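Local coordinates for glia-derived nexin (Homo sapiens, PDB 4DY0), which inhibits serine proteases including thrombin, trypsin and urokinase, binds heparin, and promotes neurite extension by blocking thrombin, at residues 172-177 / 225-230; 231-236 / 363-368; 199-204 / 274-279; 89-94 / 166-171. One frame throughout, in Å; residues are numbered along the deposited sequence.

Contact 1. Residues 172-177 / 225-230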
loop_
_atom_site.group_PDB
_atom_site.type_symbol
_atom_site.label_atom_id
_atom_site.label_comp_id
_atom_site.label_asym_id
_atom_site.label_seq_id
_atom_site.Cartn_x
_atom_site.Cartn_y
_atom_site.Cartn_z
ATOM N N GLY A 172 14.835 -1.284 2.418
ATOM C CA GLY A 172 15.580 -2.309 1.687
ATOM C C GLY A 172 16.905 -1.823 1.129
ATOM O O GLY A 172 17.315 -0.692 1.376
ATOM N N LEU A 173 17.580 -2.685 0.378
ATOM C CA LEU A 173 18.858 -2.339 -0.222
ATOM C C LEU A 173 18.848 -2.686 -1.707
ATOM O O LEU A 173 18.467 -3.792 -2.090
ATOM C CB LEU A 173 20.002 -3.067 0.494
ATOM C CG LEU A 173 20.286 -2.646 1.943
ATOM C CD1 LEU A 173 21.121 -3.690 2.674
ATOM C CD2 LEU A 173 20.969 -1.284 1.991
ATOM N N TRP A 174 19.257 -1.738 -2.543
ATOM C CA TRP A 174 19.251 -1.961 -3.987
ATOM C C TRP A 174 20.190 -3.100 -4.346
ATOM O O TRP A 174 21.252 -3.258 -3.737
ATOM C CB TRP A 174 19.678 -0.701 -4.746
ATOM C CG TRP A 174 18.763 0.477 -4.581
ATOM C CD1 TRP A 174 19.082 1.697 -4.049
ATOM C CD2 TRP A 174 17.382 0.554 -4.957
ATOM N NE1 TRP A 174 17.986 2.526 -4.069
ATOM C CE2 TRP A 174 16.929 1.849 -4.620
ATOM C CE3 TRP A 174 16.486 -0.344 -5.542
ATOM C CZ2 TRP A 174 15.621 2.266 -4.851
ATOM C CZ3 TRP A 174 15.183 0.070 -5.771
ATOM C CH2 TRP A 174 14.763 1.365 -5.426
ATOM N N LYS A 175 19.801 -3.901 -5.332
ATOM C CA LYS A 175 20.717 -4.879 -5.886
ATOM C C LYS A 175 21.919 -4.126 -6.446
ATOM O O LYS A 175 23.067 -4.539 -6.272
ATOM C CB LYS A 175 20.038 -5.700 -6.977
ATOM C CG LYS A 175 20.985 -6.605 -7.747
ATOM C CD LYS A 175 20.226 -7.501 -8.712
ATOM C CE LYS A 175 21.177 -8.302 -9.582
ATOM N NZ LYS A 175 20.436 -9.157 -10.546
ATOM N N SER A 176 21.642 -3.006 -7.106
ATOM C CA SER A 176 22.685 -2.130 -7.620
ATOM C C SER A 176 22.588 -0.750 -6.971
ATOM O O SER A 176 21.684 0.027 -7.270
ATOM C CB SER A 176 22.590 -2.017 -9.139
ATOM O OG SER A 176 23.632 -1.197 -9.633
ATOM N N ARG A 177 23.527 -0.453 -6.082
ATOM C CA ARG A 177 23.481 0.768 -5.290
ATOM C C ARG A 177 23.633 2.022 -6.136
ATOM O O ARG A 177 24.139 1.969 -7.255
ATOM C CB ARG A 177 24.584 0.753 -4.232
ATOM C CG ARG A 177 25.984 0.985 -4.791
ATOM C CD ARG A 177 27.040 0.779 -3.711
ATOM N NE ARG A 177 28.402 0.840 -4.238
ATOM C CZ ARG A 177 29.482 0.466 -3.556
ATOM N NH1 ARG A 177 29.361 -0.003 -2.321
ATOM N NH2 ARG A 177 30.683 0.554 -4.111
ATOM N N LEU A 225 13.478 -1.659 -10.770
ATOM C CA LEU A 225 14.688 -1.550 -9.974
ATOM C C LEU A 225 14.631 -2.596 -8.876
ATOM O O LEU A 225 13.912 -2.427 -7.894
ATOM C CB LEU A 225 14.794 -0.163 -9.349
ATOM C CG LEU A 225 14.897 1.053 -10.264
ATOM C CD1 LEU A 225 13.767 1.071 -11.267
ATOM C CD2 LEU A 225 14.859 2.300 -9.410
ATOM N N PRO A 226 15.376 -3.693 -9.043
ATOM C CA PRO A 226 15.332 -4.779 -8.063
ATOM C C PRO A 226 16.090 -4.461 -6.772
ATOM O O PRO A 226 17.085 -3.730 -6.794
ATOM C CB PRO A 226 16.004 -5.940 -8.799
ATOM C CG PRO A 226 16.900 -5.286 -9.797
ATOM C CD PRO A 226 16.216 -4.020 -10.210
ATOM N N TYR A 227 15.604 -5.002 -5.656
ATOM C CA TYR A 227 16.322 -4.936 -4.389
ATOM C C TYR A 227 17.212 -6.174 -4.238
ATOM O O TYR A 227 16.975 -7.197 -4.880
ATOM C CB TYR A 227 15.352 -4.794 -3.215
ATOM C CG TYR A 227 14.632 -3.462 -3.188
ATOM C CD1 TYR A 227 15.192 -2.361 -2.555
ATOM C CD2 TYR A 227 13.395 -3.305 -3.805
ATOM C CE1 TYR A 227 14.535 -1.133 -2.533
ATOM C CE2 TYR A 227 12.732 -2.082 -3.789
ATOM C CZ TYR A 227 13.307 -1.003 -3.150
ATOM O OH TYR A 227 12.657 0.211 -3.131
ATOM N N HIS A 228 18.231 -6.078 -3.391
ATOM C CA HIS A 228 19.304 -7.073 -3.365
ATOM C C HIS A 228 18.862 -8.499 -3.010
ATOM O O HIS A 228 19.462 -9.468 -3.474
ATOM C CB HIS A 228 20.462 -6.608 -2.474
ATOM C CG HIS A 228 20.242 -6.839 -1.011
ATOM N ND1 HIS A 228 19.296 -6.152 -0.281
ATOM C CD2 HIS A 228 20.869 -7.663 -0.135
ATOM C CE1 HIS A 228 19.337 -6.555 0.978
ATOM N NE2 HIS A 228 20.283 -7.470 1.092
ATOM N N GLY A 229 17.813 -8.625 -2.202
ATOM C CA GLY A 229 17.258 -9.937 -1.875
ATOM C C GLY A 229 16.695 -10.638 -3.101
ATOM O O GLY A 229 16.457 -11.846 -3.088
ATOM N N GLU A 230 16.478 -9.867 -4.162
ATOM C CA GLU A 230 15.969 -10.392 -5.431
ATOM C C GLU A 230 14.572 -11.026 -5.353
ATOM O O GLU A 230 14.202 -11.830 -6.209
ATOM C CB GLU A 230 16.979 -11.348 -6.069
ATOM C CG GLU A 230 18.173 -10.628 -6.676
ATOM C CD GLU A 230 19.127 -11.564 -7.388
ATOM O OE1 GLU A 230 19.251 -12.732 -6.961
ATOM O OE2 GLU A 230 19.759 -11.128 -8.372
HETATM O O HOH W 1 18.967 -2.263 -8.136
#

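Contact 2. Residues 231-236 / 363-368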
loop_
_atom_site.group_PDB
_atom_site.type_symbol
_atom_site.label_atom_id
_atom_site.label_comp_id
_atom_site.label_asym_id
_atom_site.label_seq_id
_atom_site.Cartn_x
_atom_site.Cartn_y
_atom_site.Cartn_z
ATOM N N SER A 231 13.799 -10.659 -4.337
ATOM C CA SER A 231 12.408 -11.092 -4.253
ATOM C C SER A 231 11.471 -9.890 -4.366
ATOM O O SER A 231 10.303 -10.029 -4.728
ATOM C CB SER A 231 12.153 -11.856 -2.954
ATOM O OG SER A 231 12.550 -11.097 -1.827
ATOM N N ILE A 232 12.002 -8.709 -4.067
ATOM C CA ILE A 232 11.218 -7.481 -4.104
ATOM C C ILE A 232 11.823 -6.480 -5.082
ATOM O O ILE A 232 13.041 -6.365 -5.193
ATOM C CB ILE A 232 11.123 -6.833 -2.707
ATOM C CG1 ILE A 232 10.520 -7.822 -1.705
ATOM C CG2 ILE A 232 10.306 -5.544 -2.773
ATOM C CD1 ILE A 232 10.471 -7.307 -0.284
ATOM N N SER A 233 10.971 -5.755 -5.794
ATOM C CA SER A 233 11.458 -4.752 -6.730
ATOM C C SER A 233 10.524 -3.554 -6.801
ATOM O O SER A 233 9.329 -3.659 -6.531
ATOM C CB SER A 233 11.660 -5.358 -8.122
ATOM O OG SER A 233 10.463 -5.946 -8.591
ATOM N N MET A 234 11.086 -2.406 -7.146
ATOM C CA MET A 234 10.288 -1.222 -7.371
ATOM C C MET A 234 9.991 -1.097 -8.862
ATOM O O MET A 234 10.855 -1.356 -9.702
ATOM C CB MET A 234 11.022 0.024 -6.884
ATOM C CG MET A 234 10.273 1.315 -7.190
ATOM S SD MET A 234 11.096 2.794 -6.575
ATOM C CE MET A 234 10.773 2.660 -4.819
ATOM N N LEU A 235 8.761 -0.711 -9.181
ATOM C CA LEU A 235 8.385 -0.413 -10.552
ATOM C C LEU A 235 8.002 1.055 -10.627
ATOM O O LEU A 235 7.326 1.570 -9.735
ATOM C CB LEU A 235 7.217 -1.292 -10.995
ATOM C CG LEU A 235 7.550 -2.716 -11.454
ATOM C CD1 LEU A 235 8.590 -3.361 -10.564
ATOM C CD2 LEU A 235 6.289 -3.561 -11.490
ATOM N N ILE A 236 8.449 1.731 -11.680
ATOM C CA ILE A 236 8.168 3.153 -11.847
ATOM C C ILE A 236 7.661 3.442 -13.251
ATOM O O ILE A 236 8.215 2.947 -14.238
ATOM C CB ILE A 236 9.416 4.015 -11.591
ATOM C CG1 ILE A 236 9.981 3.733 -10.201
ATOM C CG2 ILE A 236 9.087 5.497 -11.761
ATOM C CD1 ILE A 236 11.059 4.700 -9.776
ATOM N N ARG A 363 6.695 -4.448 -5.458
ATOM C CA ARG A 363 6.130 -5.763 -5.715
ATOM C C ARG A 363 6.946 -6.880 -5.065
ATOM O O ARG A 363 8.176 -6.884 -5.131
ATOM C CB ARG A 363 6.046 -5.990 -7.224
ATOM C CG ARG A 363 5.261 -7.211 -7.653
ATOM C CD ARG A 363 5.014 -7.171 -9.159
ATOM N NE ARG A 363 4.148 -8.255 -9.607
ATOM C CZ ARG A 363 4.589 -9.420 -10.072
ATOM N NH1 ARG A 363 3.729 -10.355 -10.458
ATOM N NH2 ARG A 363 5.893 -9.652 -10.147
ATOM N N HIS A 364 6.251 -7.817 -4.430
ATOM C CA HIS A 364 6.864 -9.050 -3.966
ATOM C C HIS A 364 6.636 -10.082 -5.061
ATOM O O HIS A 364 5.538 -10.616 -5.210
ATOM C CB HIS A 364 6.237 -9.501 -2.646
ATOM C CG HIS A 364 6.911 -10.685 -2.025
ATOM N ND1 HIS A 364 6.377 -11.956 -2.072
ATOM C CD2 HIS A 364 8.072 -10.792 -1.336
ATOM C CE1 HIS A 364 7.181 -12.794 -1.443
ATOM N NE2 HIS A 364 8.218 -12.114 -0.988
ATOM N N ASN A 365 7.678 -10.346 -5.837
ATOM C CA ASN A 365 7.545 -11.106 -7.079
ATOM C C ASN A 365 7.153 -12.582 -6.935
ATOM O O ASN A 365 6.399 -13.106 -7.756
ATOM C CB ASN A 365 8.804 -10.926 -7.934
ATOM C CG ASN A 365 9.062 -9.460 -8.273
ATOM O OD1 ASN A 365 8.211 -8.794 -8.861
ATOM N ND2 ASN A 365 10.230 -8.952 -7.891
ATOM N N PRO A 366 7.655 -13.261 -5.890
ATOM C CA PRO A 366 7.279 -14.662 -5.711
ATOM C C PRO A 366 5.768 -14.844 -5.565
ATOM O O PRO A 366 5.196 -15.758 -6.160
ATOM C CB PRO A 366 7.999 -15.060 -4.418
ATOM C CG PRO A 366 9.163 -14.126 -4.338
ATOM C CD PRO A 366 8.659 -12.824 -4.904
ATOM N N THR A 367 5.126 -13.977 -4.787
ATOM C CA THR A 367 3.690 -14.090 -4.554
ATOM C C THR A 367 2.883 -13.222 -5.510
ATOM O O THR A 367 1.692 -13.451 -5.714
ATOM C CB THR A 367 3.319 -13.685 -3.120
ATOM O OG1 THR A 367 3.692 -12.320 -2.904
ATOM C CG2 THR A 367 4.026 -14.565 -2.119
ATOM N N GLY A 368 3.535 -12.220 -6.087
ATOM C CA GLY A 368 2.846 -11.252 -6.929
ATOM C C GLY A 368 2.175 -10.151 -6.121
ATOM O O GLY A 368 1.511 -9.286 -6.681
#

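Contact 3. Residues 199-204 / 274-279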
loop_
_atom_site.group_PDB
_atom_site.type_symbol
_atom_site.label_atom_id
_atom_site.label_comp_id
_atom_site.label_asym_id
_atom_site.label_seq_id
_atom_site.Cartn_x
_atom_site.Cartn_y
_atom_site.Cartn_z
ATOM N N PRO A 199 16.878 16.545 -4.507
ATOM C CA PRO A 199 18.027 15.646 -4.554
ATOM C C PRO A 199 17.661 14.427 -5.385
ATOM O O PRO A 199 16.615 13.813 -5.154
ATOM C CB PRO A 199 18.218 15.228 -3.089
ATOM C CG PRO A 199 17.327 16.119 -2.276
ATOM C CD PRO A 199 16.244 16.581 -3.179
ATOM N N MET A 200 18.497 14.077 -6.354
ATOM C CA MET A 200 18.208 12.906 -7.168
ATOM C C MET A 200 19.370 11.928 -7.274
ATOM O O MET A 200 20.513 12.322 -7.504
ATOM C CB MET A 200 17.726 13.318 -8.556
ATOM C CG MET A 200 16.391 14.031 -8.534
ATOM S SD MET A 200 15.655 14.114 -10.166
ATOM C CE MET A 200 14.283 15.231 -9.866
ATOM N N LEU A 201 19.055 10.650 -7.095
ATOM C CA LEU A 201 20.010 9.574 -7.296
ATOM C C LEU A 201 20.260 9.406 -8.785
ATOM O O LEU A 201 19.353 9.606 -9.599
ATOM C CB LEU A 201 19.446 8.268 -6.738
ATOM C CG LEU A 201 18.743 8.338 -5.379
ATOM C CD1 LEU A 201 17.933 7.075 -5.124
ATOM C CD2 LEU A 201 19.738 8.580 -4.256
ATOM N N ALA A 202 21.486 9.034 -9.142
ATOM C CA ALA A 202 21.829 8.772 -10.537
ATOM C C ALA A 202 22.834 7.640 -10.654
ATOM O O ALA A 202 23.798 7.575 -9.898
ATOM C CB ALA A 202 22.381 10.021 -11.196
ATOM N N GLN A 203 22.601 6.748 -11.607
ATOM C CA GLN A 203 23.573 5.723 -11.934
ATOM C C GLN A 203 23.347 5.214 -13.350
ATOM O O GLN A 203 22.219 5.196 -13.847
ATOM C CB GLN A 203 23.495 4.563 -10.943
ATOM C CG GLN A 203 22.415 3.550 -11.266
ATOM C CD GLN A 203 22.451 2.356 -10.340
ATOM O OE1 GLN A 203 23.037 1.323 -10.666
ATOM N NE2 GLN A 203 21.837 2.495 -9.169
ATOM N N LEU A 204 24.432 4.814 -13.998
ATOM C CA LEU A 204 24.367 4.206 -15.312
ATOM C C LEU A 204 24.559 2.713 -15.109
ATOM O O LEU A 204 25.593 2.278 -14.602
ATOM C CB LEU A 204 25.479 4.758 -16.202
ATOM C CG LEU A 204 25.270 4.743 -17.717
ATOM C CD1 LEU A 204 26.591 5.006 -18.436
ATOM C CD2 LEU A 204 24.658 3.431 -18.178
ATOM N N LEU A 274 16.572 9.605 -10.337
ATOM C CA LEU A 274 15.443 9.283 -9.471
ATOM C C LEU A 274 15.505 10.151 -8.217
ATOM O O LEU A 274 16.562 10.268 -7.601
ATOM C CB LEU A 274 15.556 7.812 -9.064
ATOM C CG LEU A 274 14.351 6.997 -8.607
ATOM C CD1 LEU A 274 14.835 5.845 -7.754
ATOM C CD2 LEU A 274 13.369 7.844 -7.832
ATOM N N PRO A 275 14.380 10.772 -7.833
ATOM C CA PRO A 275 14.409 11.548 -6.603
ATOM C C PRO A 275 14.822 10.698 -5.409
ATOM O O PRO A 275 14.339 9.573 -5.240
ATOM C CB PRO A 275 12.957 11.994 -6.440
ATOM C CG PRO A 275 12.448 12.067 -7.828
ATOM C CD PRO A 275 13.097 10.912 -8.538
ATOM N N LYS A 276 15.732 11.226 -4.605
ATOM C CA LYS A 276 16.026 10.642 -3.311
ATOM C C LYS A 276 15.050 11.279 -2.328
ATOM O O LYS A 276 15.086 12.488 -2.112
ATOM C CB LYS A 276 17.473 10.937 -2.914
ATOM C CG LYS A 276 17.702 11.033 -1.413
ATOM C CD LYS A 276 19.143 10.716 -1.040
ATOM C CE LYS A 276 19.376 10.963 0.438
ATOM N NZ LYS A 276 20.043 9.802 1.079
ATOM N N PHE A 277 14.157 10.480 -1.755
ATOM C CA PHE A 277 13.093 11.041 -0.931
ATOM C C PHE A 277 12.391 9.980 -0.097
ATOM O O PHE A 277 12.651 8.785 -0.232
ATOM C CB PHE A 277 12.053 11.726 -1.818
ATOM C CG PHE A 277 11.112 10.765 -2.491
ATOM C CD1 PHE A 277 11.571 9.897 -3.476
ATOM C CD2 PHE A 277 9.770 10.721 -2.134
ATOM C CE1 PHE A 277 10.708 9.005 -4.096
ATOM C CE2 PHE A 277 8.898 9.832 -2.747
ATOM C CZ PHE A 277 9.368 8.971 -3.729
ATOM N N THR A 278 11.488 10.438 0.762
ATOM C CA THR A 278 10.656 9.559 1.556
ATOM C C THR A 278 9.199 9.775 1.173
ATOM O O THR A 278 8.687 10.890 1.251
ATOM C CB THR A 278 10.824 9.843 3.055
ATOM O OG1 THR A 278 12.207 9.725 3.415
ATOM C CG2 THR A 278 9.995 8.873 3.875
ATOM N N ALA A 279 8.547 8.700 0.746
ATOM C CA ALA A 279 7.140 8.734 0.385
ATOM C C ALA A 279 6.300 8.246 1.555
ATOM O O ALA A 279 6.470 7.121 2.014
ATOM C CB ALA A 279 6.892 7.860 -0.835
#

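Contact 4. Residues 89-94 / 166-171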
loop_
_atom_site.group_PDB
_atom_site.type_symbol
_atom_site.label_atom_id
_atom_site.label_comp_id
_atom_site.label_asym_id
_atom_site.label_seq_id
_atom_site.Cartn_x
_atom_site.Cartn_y
_atom_site.Cartn_z
ATOM N N VAL A 89 10.200 -5.849 4.882
ATOM C CA VAL A 89 8.978 -5.063 4.925
ATOM C C VAL A 89 8.349 -5.171 6.313
ATOM O O VAL A 89 8.064 -6.275 6.785
ATOM C CB VAL A 89 7.956 -5.581 3.894
ATOM C CG1 VAL A 89 6.722 -4.687 3.862
ATOM C CG2 VAL A 89 8.590 -5.674 2.518
ATOM N N THR A 90 8.128 -4.037 6.967
ATOM C CA THR A 90 7.508 -4.054 8.286
ATOM C C THR A 90 6.026 -3.725 8.196
ATOM O O THR A 90 5.644 -2.700 7.632
ATOM C CB THR A 90 8.188 -3.073 9.255
ATOM O OG1 THR A 90 9.591 -3.349 9.305
ATOM C CG2 THR A 90 7.603 -3.221 10.651
ATOM N N VAL A 91 5.201 -4.601 8.761
ATOM C CA VAL A 91 3.754 -4.438 8.720
ATOM C C VAL A 91 3.147 -4.526 10.115
ATOM O O VAL A 91 3.420 -5.463 10.864
ATOM C CB VAL A 91 3.097 -5.507 7.831
ATOM C CG1 VAL A 91 1.598 -5.267 7.735
ATOM C CG2 VAL A 91 3.732 -5.502 6.448
ATOM N N ALA A 92 2.324 -3.546 10.460
ATOM C CA ALA A 92 1.656 -3.540 11.750
ATOM C C ALA A 92 0.155 -3.510 11.547
ATOM O O ALA A 92 -0.389 -2.549 11.000
ATOM C CB ALA A 92 2.104 -2.349 12.576
ATOM N N ASN A 93 -0.514 -4.572 11.984
ATOM C CA ASN A 93 -1.962 -4.664 11.867
ATOM C C ASN A 93 -2.626 -4.756 13.235
ATOM O O ASN A 93 -2.213 -5.545 14.082
ATOM C CB ASN A 93 -2.353 -5.859 10.994
ATOM C CG ASN A 93 -2.048 -5.633 9.527
ATOM O OD1 ASN A 93 -2.136 -4.510 9.030
ATOM N ND2 ASN A 93 -1.692 -6.699 8.824
ATOM N N ALA A 94 -3.656 -3.946 13.449
ATOM C CA ALA A 94 -4.345 -3.938 14.732
ATOM C C ALA A 94 -5.825 -3.606 14.609
ATOM O O ALA A 94 -6.225 -2.740 13.822
ATOM C CB ALA A 94 -3.668 -2.970 15.691
ATOM N N ASN A 166 -3.709 -0.358 9.614
ATOM C CA ASN A 166 -2.695 -1.053 8.827
ATOM C C ASN A 166 -1.535 -0.117 8.519
ATOM O O ASN A 166 -1.718 0.904 7.856
ATOM C CB ASN A 166 -3.284 -1.571 7.519
ATOM C CG ASN A 166 -2.228 -2.153 6.600
ATOM O OD1 ASN A 166 -2.146 -1.800 5.424
ATOM N ND2 ASN A 166 -1.403 -3.040 7.138
ATOM N N ALA A 167 -0.344 -0.466 9.003
ATOM C CA ALA A 167 0.840 0.360 8.789
ATOM C C ALA A 167 1.944 -0.439 8.118
ATOM O O ALA A 167 2.279 -1.539 8.560
ATOM C CB ALA A 167 1.328 0.932 10.105
ATOM N N VAL A 168 2.508 0.117 7.051
ATOM C CA VAL A 168 3.564 -0.564 6.303
ATOM C C VAL A 168 4.789 0.334 6.112
ATOM O O VAL A 168 4.663 1.485 5.690
ATOM C CB VAL A 168 3.067 -1.037 4.920
ATOM C CG1 VAL A 168 4.111 -1.930 4.263
ATOM C CG2 VAL A 168 1.746 -1.775 5.051
ATOM N N TYR A 169 5.970 -0.193 6.432
ATOM C CA TYR A 169 7.219 0.541 6.227
ATOM C C TYR A 169 8.212 -0.302 5.451
ATOM O O TYR A 169 8.248 -1.520 5.607
ATOM C CB TYR A 169 7.853 0.977 7.553
ATOM C CG TYR A 169 9.241 1.551 7.358
ATOM C CD1 TYR A 169 9.419 2.896 7.054
ATOM C CD2 TYR A 169 10.370 0.744 7.444
ATOM C CE1 TYR A 169 10.683 3.424 6.855
ATOM C CE2 TYR A 169 11.641 1.264 7.249
ATOM C CZ TYR A 169 11.790 2.605 6.954
ATOM O OH TYR A 169 13.045 3.134 6.755
ATOM N N PHE A 170 9.029 0.347 4.627
ATOM C CA PHE A 170 10.024 -0.366 3.840
ATOM C C PHE A 170 11.151 0.559 3.373
ATOM O O PHE A 170 10.940 1.756 3.139
ATOM C CB PHE A 170 9.349 -1.054 2.648
ATOM C CG PHE A 170 10.300 -1.777 1.734
ATOM C CD1 PHE A 170 10.761 -3.044 2.052
ATOM C CD2 PHE A 170 10.725 -1.195 0.552
ATOM C CE1 PHE A 170 11.638 -3.715 1.210
ATOM C CE2 PHE A 170 11.602 -1.858 -0.296
ATOM C CZ PHE A 170 12.057 -3.121 0.034
ATOM N N LYS A 171 12.353 0.002 3.265
ATOM C CA LYS A 171 13.475 0.711 2.659
ATOM C C LYS A 171 14.304 -0.235 1.799
ATOM O O LYS A 171 14.454 -0.022 0.595
ATOM C CB LYS A 171 14.354 1.382 3.712
ATOM C CG LYS A 171 15.472 2.206 3.100
ATOM C CD LYS A 171 16.487 2.662 4.130
ATOM C CE LYS A 171 17.591 3.466 3.465
ATOM N NZ LYS A 171 18.535 4.046 4.454
#

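Contact 1. Residues 172-177 / 225-230
W174 and Y227 both hold CG anti to the carbonyl carbon (chi1 -63° and -68°), which swings each ring back toward the other although both side chains leave the backbone heading away. The six-membered ring of the indole and the phenol ring form an offset stack, centroids 4.3 Å apart and planes 12° from parallel. Overlap falls toward the rims, with W174 CZ3 3.4 Å from Y227 CZ. On the other side of the indole plane L225 CB comes within 3.6 Å of W174 CZ3, L225 O and P226 O lie at the ring's edge, and S329 O holds NE1. An alanine at Y227 would probably leave one indole face without its stacking partner, opening a gap toward F170 and letting W174 tilt. The imidazole of H228 folds back beside its own N-H, and two N-H groups grip one acceptor: H228 N lies 2.6 Å and H228 ND1 3.1 Å from L173 O, the latter well to the side of the C=O direction. L173 CB and CD1 run alongside that imidazole. K175 N donates to P226 O at 3.1 Å, an oxygen that also takes a hydrogen from a water bound to S176 N. At the end of the type I turn Y227-E230, E230 OE2 takes the tip of the extended K175 chain in a salt bridge, NZ to OE2 at 3.0 Å. The contact belongs to the serpin breach, at one end of sheet A: W174 lies edge-to-face with F178, Y227 with F170, and both stacked residues rest on M234 of strand 232-239 and on side chains of strand 319-328.

Contact 2. Residues 231-236 / 363-368
R363, S231 and S233 bury the most surface where strand 232-239 runs antiparallel to the end of strand 358-364 in serpin sheet B. R363 and S233 form a hydrogen-bonded pair: R363 N gives to S233 O at 3.0 Å, and S233 N to R363 O at 3.1 Å. The arginine side chain, CG anti to the backbone N (chi1 -170°), extends away from this pairing, and G368 CA lies over one face of its guanidinium. S231 works mainly through its carbonyl, which receives N365 N at 2.9 Å and touches P366 CD at 3.2 Å; its CB packs on P366 CG. Its hydroxyl is bound to N85, the residue that also takes up H364 NE2. S233 offers its OG to N365 ND2 at 3.1 Å, with OG almost exactly in the plane of the carboxamide. The other end of that amide is held too, as R363 NH2 donates to a lone pair of N365 OD1 at 2.8 Å. An alanine at N365 would probably leave S233 OG and the R363 guanidinium without this shared mate, and the guanidinium freer to turn. On the sheet face carrying I232 and H364, I232 CG1 meets the imidazole edge at CD2, 3.9 Å away, while P366 CD sits over the ring centre. Gripped at both ends, the N365 carboxamide has a defined flip, oxygen to the cation and nitrogen to the hydroxyl. S233 OG is also bonded to E224, so the polar chain runs from arginine through amide and serine to a carboxylate, whose charge would probably polarise it.

Contact 3. Residues 199-204 / 274-279
L201 and L274 form an antiparallel hydrogen-bonded pair, L274 N donating to L201 O at 2.9 Å and L201 N returning the bond to L274 O, and the next pair, M200 with P275, is non-hydrogen-bonded with its CA atoms 4.1 Å apart. This is serpin sheet C, where strand 195-213 lies against strand 266-284 just before the latter breaks at K276 and passes on to sheet A. P275 faces its N away from M200, so the missing N-H costs the pairing nothing on this side. The side chains of M200 and P275 lie alongside each other, with M200 CG 3.7 Å from P275 CA and the methyl CE 4.2 Å from P275 CG. L201 carries the apolar packing on the other face. Its CG is anti to the carbonyl carbon (chi1 -43°), and its two methyls divide the work: CD1 approaches L274 CD1 at 4.2 Å, while CD2 presses on K276 CB at 3.5 Å. The lysine crosses L201 at about a right angle and then leads away, its NZ ending in a salt bridge with E330 and a hydrogen bond to S329. V328 of strand 319-328 touches both leucines. The last bond of the pairing runs from K276 N to P199 O, 2.8 Å long, with the donor tilted 31° out of the carbonyl plane.

Contact 4. Residues 89-94 / 166-171
N166 and N93 stand side by side on one face of two neighbouring strands of serpin sheet A. N166 sets out with CB 3.5 Å from N93 OD1. Its CG, anti to the backbone N (chi1 173°), stays close to the same oxygen at 3.4 Å. There the amide forks. ND2 donates to a lone pair of N93 OD1, in the plane of that carbonyl though tilted from its own amide plane; the modelled separation of ND2 and OD1, 2.5 Å, is doubtfully short. ND2 also touches V91 CG1 at 3.8 Å, whereas OD1 turns to the amide of Q322. The two carboxamides are inclined by 38°. Behind them the backbones run antiparallel, strand axes 4.7 Å apart at 173°, with paired bonds between T90 and Y169 and between A92 and A167. At the far end V89 touches with both methyls: CG1 meets V168 CG1 at 3.8 Å, and CG2 lies against F170 CD1 at 3.4 Å, oblique to the ring. On the opposite face the small side chains of A92 and A167 meet, and helix 127-141 packs over them, A92 against W137 and A167 against V138. On the asparagine side helix 36-47 brings M45 to N93 and V42 to N166, the region known in serpins as the shutter. Strand 162-170 is flanked by strand 90-97 on one edge and by strand 319-328 on the other; it is between 162-170 and 319-328 that a cleaved serpin's reactive loop inserts.

How the contacts relate
From the N terminus, contact 4 comes first: strand 90-97 leaves and strand 162-170 returns beside it, closing a loop that holds helix 127-141. The chain runs straight from K171 into 172-177, opening contact 1, and 199-204 then opens contact 3 before 225-230 closes contact 1, so these two cross. Contact 2 opens at once with 231-236; 274-279 closes contact 3 before 363-368 closes contact 2, a second crossing. Contact 4 is in series with the rest. Together they join sheets A, B and C: V89 and F170 of contact 4 meet I232 of contact 2, while L274 of contact 3 packs on L225 and I236.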